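Local coordinates for 3-oxoacyl-[acyl-carrier-protein] synthase 3 (Pseudomonas aeruginosa, PDB 2X3E), which catalyses the condensation of acetyl-CoA with malonyl-ACP to 3-oxobutanoyl-ACP, the first chain-building step of bacterial fatty acid synthesis, at the interface of chains A and B. Sequence-based numbering; all coordinates share one arbitrary frame. Chains: chain A/B, 3-oxoacyl-[acyl-carrier-protein] synthase 3.

The interface of chains A and B. Residues chain A 81, 109, 111, 142, 192, 312-313; chain B 87-88.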
# COMPACT_ATOMS: atom_id res chain seq x y z
N SER A 81 5.63 0.21 6.88
CA SER A 81 5.81 -1.24 7.00
C SER A 81 5.45 -1.72 8.42
O SER A 81 5.69 -2.88 8.76
CB SER A 81 7.25 -1.62 6.69
OG SER A 81 7.67 -1.09 5.44
N SER A 109 3.21 -0.04 0.94
CA SER A 109 4.37 -0.75 1.48
C SER A 109 5.52 -0.73 0.48
O SER A 109 5.44 -1.37 -0.57
CB SER A 109 3.99 -2.19 1.79
OG SER A 109 5.14 -2.94 2.13
N ALA A 111 8.91 -0.12 2.18
CA ALA A 111 10.03 -0.07 3.11
C ALA A 111 10.64 1.33 3.19
O ALA A 111 9.91 2.31 3.32
CB ALA A 111 11.07 -1.13 2.71
N PHE A 142 9.80 1.03 13.68
CA PHE A 142 10.67 -0.14 13.61
C PHE A 142 11.16 -0.64 14.96
O PHE A 142 11.44 -1.83 15.10
CB PHE A 142 11.87 0.11 12.69
CG PHE A 142 11.70 -0.45 11.31
CD1 PHE A 142 10.55 -0.19 10.58
CD2 PHE A 142 12.69 -1.23 10.73
CE1 PHE A 142 10.39 -0.70 9.30
CE2 PHE A 142 12.53 -1.74 9.45
CZ PHE A 142 11.38 -1.47 8.73
N LEU A 192 17.00 -7.46 3.44
CA LEU A 192 16.40 -6.71 4.55
C LEU A 192 15.00 -7.27 4.75
O LEU A 192 14.19 -7.23 3.82
CB LEU A 192 16.28 -5.22 4.21
CG LEU A 192 17.53 -4.42 3.84
CD1 LEU A 192 17.23 -3.44 2.71
CD2 LEU A 192 18.09 -3.69 5.05
N ALA A 312 14.26 -2.15 1.57
CA ALA A 312 13.80 -3.51 1.46
C ALA A 312 12.89 -3.70 0.25
O ALA A 312 12.16 -2.77 -0.14
CB ALA A 312 13.07 -3.94 2.74
N GLY A 313 12.95 -4.90 -0.34
CA GLY A 313 12.18 -5.23 -1.53
C GLY A 313 12.96 -6.11 -2.51
O GLY A 313 12.51 -7.20 -2.84
N CYS B 87 7.88 -6.77 6.30
CA CYS B 87 8.74 -5.91 5.50
C CYS B 87 9.70 -6.86 4.78
O CYS B 87 10.28 -7.73 5.42
CB CYS B 87 9.52 -4.94 6.38
SG CYS B 87 10.58 -3.75 5.49
N PRO B 88 9.86 -6.72 3.46
CA PRO B 88 9.31 -5.74 2.53
C PRO B 88 7.93 -6.12 2.01
O PRO B 88 7.32 -7.06 2.49
CB PRO B 88 10.30 -5.80 1.37
CG PRO B 88 10.71 -7.23 1.32
CD PRO B 88 10.73 -7.69 2.76
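B:Cys87 reaches across the FabH dimer interface and sets its thiol sulfur against the methyl groups of A:Ala312 and A:Ala111, a compact example of how one subunit can contribute to the active-site wall of another. Its SG faces both methyls, 3.7 Å from A:Ala312 CB and 3.8 Å from A:Ala111 CB. From another quarter A:Phe142 points its ring tip, rather than a ring face, at the same sulfur, with CZ 4.0 Å from SG. A:Ser81 flanks the thiol: its CB comes alongside B:Cys87 CB, and its hydroxyl OG lies 3.9 Å from SG, too far to read as a bond. With SG anti to the backbone N of B:Cys87 (chi1 -177°), the sulfur is directed into chain A, between A:Ala111, A:Ala312 and A:Phe142.

The neighbouring B:Pro88 lays the CB/CG edge of its puckered ring over the flat A:Ala312–A:Gly313 peptide. Its CB sits 3.3 Å above A:Gly313 N and also lies 3.6 Å from A:Ala312 CB. Around the same ring, B:Pro88 CD approaches the carbonyl oxygen A:Leu192 O at 3.6 Å. The Cys–Pro peptide bond is cis, which fixes the turn between thiol and pyrrolidine ring and lets the two residues address adjacent parts of one surface.

Behind these contacts lies the backbone of the catalytic centre. A:Ala111 immediately precedes position 112, the site of the nucleophilic cysteine, occupied by alanine in this structure and about 5 Å from the centre of the patch. The partner chain therefore probably helps bound the pocket for the acyl primer. In the thiolase fold, the patch gathers from chain A the loop after strand 75-79, the turn between strand 104-109 and helix 114-127, the start of 3-10 helix 142-145, the beginning of strand 192-195 and the loop joining strands 304-311 and 315-322; chain B supplies the one-residue strand 87-87 and the loop residue after it, and two-fold symmetry repeats the patch in the other subunit.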